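Local structure of MccB protein (Escherichia coli, 3H5N) at residues I145-N150 against I188-I193; D5-R10 against I49-Y54. The protein initiates biosynthesis of the peptide antibiotic microcin C7 with ATP, in N-P bond-forming chemistry, as a bacterial ancestor of ubiquitin E1. All coordinates share one frame; numbering follows the deposited sequence.

Interaction 1 of 2, residues I145-N150 against I188-I193; sequences IILIDN and ISVSEI. With ATP (adenosine-5'-triphosphate), chain G.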
loop_
_atom_site.group_PDB
_atom_site.type_symbol
_atom_site.label_atom_id
_atom_site.label_comp_id
_atom_site.label_asym_id
_atom_site.label_seq_id
_atom_site.Cartn_x
_atom_site.Cartn_y
_atom_site.Cartn_z
ATOM N N ILE A 145 1.872 13.040 29.438
ATOM C CA ILE A 145 0.523 12.740 28.979
ATOM C C ILE A 145 -0.034 11.576 29.775
ATOM O O ILE A 145 0.599 10.519 29.875
ATOM C CB ILE A 145 0.476 12.446 27.462
ATOM C CG1 ILE A 145 1.039 13.625 26.667
ATOM C CG2 ILE A 145 -0.967 12.149 27.010
ATOM C CD1 ILE A 145 1.265 13.314 25.178
ATOM N N ILE A 146 -1.218 11.802 30.339
ATOM C CA ILE A 146 -1.946 10.827 31.136
ATOM C C ILE A 146 -3.186 10.322 30.392
ATOM O O ILE A 146 -4.119 11.089 30.107
ATOM C CB ILE A 146 -2.327 11.433 32.498
ATOM C CG1 ILE A 146 -1.053 11.942 33.199
ATOM C CG2 ILE A 146 -3.153 10.445 33.327
ATOM C CD1 ILE A 146 -1.289 12.640 34.476
ATOM N N LEU A 147 -3.185 9.027 30.083
ATOM C CA LEU A 147 -4.242 8.407 29.285
ATOM C C LEU A 147 -5.301 7.754 30.157
ATOM O O LEU A 147 -4.991 6.884 30.967
ATOM C CB LEU A 147 -3.640 7.365 28.338
ATOM C CG LEU A 147 -2.514 7.921 27.466
ATOM C CD1 LEU A 147 -1.724 6.775 26.843
ATOM C CD2 LEU A 147 -3.080 8.866 26.404
ATOM N N ILE A 148 -6.554 8.173 29.992
ATOM C CA ILE A 148 -7.637 7.586 30.772
ATOM C C ILE A 148 -8.722 6.974 29.885
ATOM O O ILE A 148 -9.330 7.646 29.058
ATOM C CB ILE A 148 -8.212 8.587 31.808
ATOM C CG1 ILE A 148 -7.110 9.034 32.769
ATOM C CG2 ILE A 148 -9.358 7.956 32.600
ATOM C CD1 ILE A 148 -7.374 10.356 33.468
ATOM N N ASP A 149 -8.935 5.679 30.078
ATOM C CA ASP A 149 -9.973 4.921 29.405
ATOM C C ASP A 149 -10.050 3.580 30.143
ATOM O O ASP A 149 -9.133 3.231 30.893
ATOM C CB ASP A 149 -9.599 4.687 27.930
ATOM C CG ASP A 149 -10.819 4.576 27.028
ATOM O OD1 ASP A 149 -11.607 3.613 27.166
ATOM O OD2 ASP A 149 -11.005 5.459 26.170
ATOM N N ASN A 150 -11.130 2.834 29.923
ATOM C CA ASN A 150 -11.227 1.473 30.451
ATOM C C ASN A 150 -11.652 0.464 29.374
ATOM O O ASN A 150 -11.986 -0.683 29.686
ATOM C CB ASN A 150 -12.178 1.425 31.662
ATOM C CG ASN A 150 -11.745 0.408 32.728
ATOM O OD1 ASN A 150 -10.554 0.137 32.915
ATOM N ND2 ASN A 150 -12.721 -0.149 33.435
ATOM N N ILE A 188 9.398 12.122 26.144
ATOM C CA ILE A 188 8.331 12.507 27.074
ATOM C C ILE A 188 7.904 11.372 27.994
ATOM O O ILE A 188 8.304 10.230 27.815
ATOM C CB ILE A 188 7.084 13.039 26.331
ATOM C CG1 ILE A 188 6.421 11.907 25.544
ATOM C CG2 ILE A 188 7.463 14.214 25.430
ATOM C CD1 ILE A 188 5.137 12.295 24.862
ATOM N N SER A 189 7.061 11.724 28.958
ATOM C CA SER A 189 6.482 10.818 29.931
ATOM C C SER A 189 5.007 10.540 29.617
ATOM O O SER A 189 4.226 11.459 29.365
ATOM C CB SER A 189 6.609 11.456 31.304
ATOM O OG SER A 189 5.994 10.675 32.288
ATOM N N VAL A 190 4.623 9.269 29.658
ATOM C CA VAL A 190 3.248 8.884 29.354
ATOM C C VAL A 190 2.756 7.892 30.397
ATOM O O VAL A 190 3.381 6.857 30.604
ATOM C CB VAL A 190 3.117 8.264 27.913
ATOM C CG1 VAL A 190 1.676 7.889 27.618
ATOM C CG2 VAL A 190 3.656 9.224 26.834
ATOM N N SER A 191 1.641 8.221 31.051
ATOM C CA SER A 191 1.003 7.350 32.047
ATOM C C SER A 191 -0.390 6.925 31.611
ATOM O O SER A 191 -0.962 7.510 30.693
ATOM C CB SER A 191 0.877 8.072 33.383
ATOM O OG SER A 191 2.087 8.023 34.092
ATOM N N GLU A 192 -0.923 5.899 32.281
ATOM C CA GLU A 192 -2.277 5.407 32.035
ATOM C C GLU A 192 -3.030 5.280 33.346
ATOM O O GLU A 192 -2.455 4.946 34.385
ATOM C CB GLU A 192 -2.302 4.012 31.398
ATOM C CG GLU A 192 -1.172 3.639 30.468
ATOM C CD GLU A 192 -1.195 2.155 30.140
ATOM O OE1 GLU A 192 -2.301 1.610 29.922
ATOM O OE2 GLU A 192 -0.116 1.525 30.099
ATOM N N ILE A 193 -4.336 5.495 33.271
ATOM C CA ILE A 193 -5.234 5.183 34.366
ATOM C C ILE A 193 -6.428 4.428 33.798
ATOM O O ILE A 193 -7.123 4.928 32.902
ATOM C CB ILE A 193 -5.701 6.454 35.100
ATOM C CG1 ILE A 193 -4.498 7.202 35.691
ATOM C CG2 ILE A 193 -6.739 6.111 36.181
ATOM C CD1 ILE A 193 -4.855 8.516 36.356
HETATM P PG ATP G . -17.036 3.613 18.442
HETATM O O1G ATP G . -16.965 2.108 18.527
HETATM O O2G ATP G . -17.087 4.151 17.031
HETATM O O3G ATP G . -18.032 4.282 19.360
HETATM P PB ATP G . -15.082 3.892 20.475
HETATM O O1B ATP G . -13.991 2.850 20.510
HETATM O O2B ATP G . -16.245 3.778 21.441
HETATM O O3B ATP G . -15.574 4.078 18.956
HETATM P PA ATP G . -14.995 6.734 20.600
HETATM O O1A ATP G . -14.444 7.263 19.288
HETATM O O2A ATP G . -16.476 6.734 20.875
HETATM O O3A ATP G . -14.343 5.279 20.784
HETATM O "O5'" ATP G . -14.279 7.536 21.805
HETATM C "C5'" ATP G . -14.800 7.532 23.135
HETATM C "C4'" ATP G . -13.766 6.882 24.034
HETATM O "O4'" ATP G . -13.956 7.372 25.360
HETATM C "C3'" ATP G . -13.879 5.358 24.085
HETATM O "O3'" ATP G . -12.552 4.790 24.041
HETATM C "C2'" ATP G . -14.544 5.068 25.424
HETATM O "O2'" ATP G . -14.084 3.854 26.028
HETATM C "C1'" ATP G . -14.141 6.273 26.260
HETATM N N9 ATP G . -15.189 6.630 27.238
HETATM C C8 ATP G . -16.480 6.907 26.966
HETATM N N7 ATP G . -17.148 7.214 28.103
HETATM C C5 ATP G . -16.267 7.123 29.118
HETATM C C6 ATP G . -16.309 7.313 30.583
HETATM N N6 ATP G . -17.470 7.656 31.172
HETATM N N1 ATP G . -15.170 7.127 31.290
HETATM C C2 ATP G . -14.002 6.778 30.696
HETATM N N3 ATP G . -13.887 6.583 29.365
HETATM C C4 ATP G . -14.969 6.740 28.545
#
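Ile145 to Ile148 pair with Val190 to Ile193 as neighbouring parallel β-strands at one margin of the large mixed sheet, where strand 189-194 is outermost within the chain and strand 144-149 lies between it and strand 120-124. The backbone ladder runs from Ile145 N to Ser189 O through to Ile193 N on Leu147 O, both 2.8 Å. At the C-terminal end it frays: Asp149 N reaches Ile193 O at 3.4 Å, a weak bond. Branched aliphatic residues suit these extended backbones, and they fill both faces. On one, Leu147 sets CD1 obliquely against Val190 CG1 at 3.7 Å; chi1 of -54° turns its CG back beside its own backbone N, which also rests the branch over Ser191 O. Helix 173-184 covers this face, with Ile177 on Leu147 and Leu182 on Val190. Glu192, on this same face, extends its chain away from strand 144-149, and its OE1 hydrogen-bonds to Thr174 OG1 of that helix. Ile145 CD1 meets Ile188 CD1 at 4.0 Å, both against Ala138 of helix 128-140. On the other face Ile148 and Ile193 lie side by side, CG1 to CB 3.8 Å, while Ile193 CD1 extends back to Ile146 CG2. At the fraying end, Asp149 takes both ribose hydroxyls of ATP, OD1 from O2' and OD2 from O3', each at 2.7 Å. The backbone amides of Asp151 and Cys126 each grip one of the same oxygens and so fix the carboxylate's rotation. A strand-helix-strand crossover with a ribose-binding acid at the C-terminal side of its first strand is characteristic of the Rossmann-like nucleotide fold of ThiF/E1 enzymes.

Interaction 2 of 2, residues D5-R10 against I49-Y54; sequences DYILGR and ITPSSY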
loop_
_atom_site.group_PDB
_atom_site.type_symbol
_atom_site.label_atom_id
_atom_site.label_comp_id
_atom_site.label_asym_id
_atom_site.label_seq_id
_atom_site.Cartn_x
_atom_site.Cartn_y
_atom_site.Cartn_z
ATOM N N ASP A 5 20.221 42.164 16.208
ATOM C CA ASP A 5 19.990 41.559 14.906
ATOM C C ASP A 5 18.540 41.167 14.654
ATOM O O ASP A 5 17.831 40.700 15.556
ATOM C CB ASP A 5 20.882 40.330 14.726
ATOM C CG ASP A 5 22.307 40.693 14.353
ATOM O OD1 ASP A 5 22.592 41.894 14.143
ATOM O OD2 ASP A 5 23.148 39.769 14.249
ATOM N N TYR A 6 18.109 41.378 13.416
ATOM C CA TYR A 6 16.842 40.860 12.930
ATOM C C TYR A 6 17.115 39.977 11.726
ATOM O O TYR A 6 18.131 40.139 11.028
ATOM C CB TYR A 6 15.890 41.998 12.550
ATOM C CG TYR A 6 15.369 42.773 13.740
ATOM C CD1 TYR A 6 16.068 43.870 14.238
ATOM C CD2 TYR A 6 14.164 42.414 14.362
ATOM C CE1 TYR A 6 15.602 44.582 15.327
ATOM C CE2 TYR A 6 13.684 43.127 15.453
ATOM C CZ TYR A 6 14.411 44.210 15.926
ATOM O OH TYR A 6 13.948 44.931 16.998
ATOM N N ILE A 7 16.218 39.029 11.493
ATOM C CA ILE A 7 16.379 38.106 10.393
ATOM C C ILE A 7 15.021 37.859 9.732
ATOM O O ILE A 7 13.992 37.764 10.408
ATOM C CB ILE A 7 17.078 36.797 10.861
ATOM C CG1 ILE A 7 17.738 36.082 9.682
ATOM C CG2 ILE A 7 16.116 35.902 11.694
ATOM C CD1 ILE A 7 18.344 34.707 10.016
ATOM N N LEU A 8 15.018 37.782 8.409
ATOM C CA LEU A 8 13.805 37.471 7.688
ATOM C C LEU A 8 13.352 36.039 7.961
ATOM O O LEU A 8 14.130 35.075 7.824
ATOM C CB LEU A 8 14.006 37.699 6.179
ATOM C CG LEU A 8 12.760 37.665 5.295
ATOM C CD1 LEU A 8 11.953 38.954 5.479
ATOM C CD2 LEU A 8 13.130 37.456 3.828
ATOM N N GLY A 9 12.086 35.911 8.346
ATOM C CA GLY A 9 11.428 34.620 8.516
ATOM C C GLY A 9 11.491 33.754 7.273
ATOM O O GLY A 9 11.303 34.210 6.145
ATOM N N ARG A 10 11.775 32.484 7.495
ATOM C CA ARG A 10 11.877 31.524 6.429
ATOM C C ARG A 10 10.506 31.252 5.805
ATOM O O ARG A 10 10.402 30.863 4.650
ATOM C CB ARG A 10 12.424 30.269 7.065
ATOM C CG ARG A 10 13.232 29.467 6.223
ATOM C CD ARG A 10 14.621 30.031 6.000
ATOM N NE ARG A 10 15.041 29.462 4.734
ATOM C CZ ARG A 10 15.663 28.298 4.594
ATOM N NH1 ARG A 10 15.997 27.575 5.653
ATOM N NH2 ARG A 10 15.967 27.871 3.377
ATOM N N ILE A 49 17.901 39.053 5.072
ATOM C CA ILE A 49 18.063 37.620 4.814
ATOM C C ILE A 49 19.112 37.044 5.753
ATOM O O ILE A 49 18.892 35.972 6.334
ATOM C CB ILE A 49 18.380 37.306 3.313
ATOM C CG1 ILE A 49 17.107 37.463 2.480
ATOM C CG2 ILE A 49 18.887 35.880 3.163
ATOM C CD1 ILE A 49 17.321 37.597 0.963
ATOM N N THR A 50 20.237 37.764 5.885
ATOM C CA THR A 50 21.269 37.519 6.900
ATOM C C THR A 50 20.970 38.336 8.158
ATOM O O THR A 50 20.414 39.450 8.066
ATOM C CB THR A 50 22.728 37.844 6.381
ATOM O OG1 THR A 50 22.982 39.260 6.421
ATOM C CG2 THR A 50 22.929 37.345 4.980
ATOM N N PRO A 51 21.309 37.794 9.340
ATOM C CA PRO A 51 20.924 38.479 10.580
ATOM C C PRO A 51 21.644 39.815 10.706
ATOM O O PRO A 51 22.877 39.861 10.662
ATOM C CB PRO A 51 21.357 37.503 11.676
ATOM C CG PRO A 51 22.443 36.695 11.072
ATOM C CD PRO A 51 22.046 36.548 9.613
ATOM N N SER A 52 20.870 40.890 10.837
ATOM C CA SER A 52 21.383 42.252 10.663
ATOM C C SER A 52 20.639 43.214 11.570
ATOM O O SER A 52 19.412 43.119 11.701
ATOM C CB SER A 52 21.173 42.720 9.211
ATOM O OG SER A 52 21.697 41.788 8.286
ATOM N N SER A 53 21.371 44.134 12.200
ATOM C CA SER A 53 20.751 45.272 12.888
ATOM C C SER A 53 20.034 46.175 11.880
ATOM O O SER A 53 20.262 46.085 10.666
ATOM C CB SER A 53 21.776 46.070 13.705
ATOM O OG SER A 53 22.670 46.798 12.871
ATOM N N TYR A 54 19.133 47.021 12.383
ATOM C CA TYR A 54 18.438 47.984 11.556
ATOM C C TYR A 54 19.459 48.835 10.784
ATOM O O TYR A 54 19.342 48.995 9.563
ATOM C CB TYR A 54 17.481 48.826 12.426
ATOM C CG TYR A 54 16.834 49.995 11.730
ATOM C CD1 TYR A 54 15.591 49.875 11.125
ATOM C CD2 TYR A 54 17.461 51.236 11.697
ATOM C CE1 TYR A 54 14.994 50.969 10.490
ATOM C CE2 TYR A 54 16.885 52.312 11.081
ATOM C CZ TYR A 54 15.657 52.172 10.466
ATOM O OH TYR A 54 15.089 53.262 9.849
HETATM O O HOH W 1 24.150 43.387 12.326
HETATM O O HOH W 2 16.504 34.726 6.413
#
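Ile49 lies in the loop between helices 35-46 and 54-58, which runs roughly antiparallel to strand 6-8 and joins it through a single antiparallel bridge, the hydrogen-bonded pair Tyr6-Ser52. The contact lies at the surface of the N-terminal region, away from the ATP and zinc sites, and adds a short irregular edge to the two-stranded sheet of 6-8 and 81-83. Ile49 turns CG1 alongside Leu8 CD2, 4.2 Å apart, and Leu284 and Ile285 of the second subunit pack on these two apolar side chains. Ile49 O lies 3.5 Å from Ile7 CG1; a water donates to this oxygen and to Leu8 O, bridging the backbones where direct pairing has ceased. Thr50 points away, but its carbonyl oxygen accepts a bond from Ser52 OG, which ties the loop to itself. Pro51 has no amide hydrogen to offer and suits a place where the chain makes apolar contact: Ile7 CG1, anti to its backbone N (chi1 -158°), carries CD1 alongside Pro51 CD. Pro51 CA also directs its hydrogen at Tyr6 O. Ser52 supplies both bonds of the bridge. Its N gives to Tyr6 O at 2.8 Å, while its O receives Tyr6 N at 2.8 Å from above the carbonyl plane, 54° out of it. The Tyr6 ring runs on to meet Phe72 edge-to-face. Ser53, a small hydroxyl residue well suited to an N-cap, bonds through OG to Ala56 N in helix 54-58, which opens with Tyr54. The Asp5 carboxylate lies along the Pro51-Ser52 backbone, and one water donates to Asp5 OD1 at 2.8 Å and accepts from Ser53 N at 2.9 Å.

The two contacts share no strand or helix, and their nearest atoms are about 25 Å apart; along the chain, interaction 2 closes before interaction 1 opens. Both depend on backbone pairing, but to different degrees. In interaction 1 a continuous parallel ladder lies in the nucleotide-binding sheet, six of its touching residues are buried, and aliphatic packing on both faces borders the carboxylate of Asp149, which binds the ribose of ATP. Interaction 2 is a surface contact with no buried residue among those touching: one antiparallel bridge is supplemented by water and a proline, and its apolar end faces the second subunit, whereas no other chain touches interaction 1.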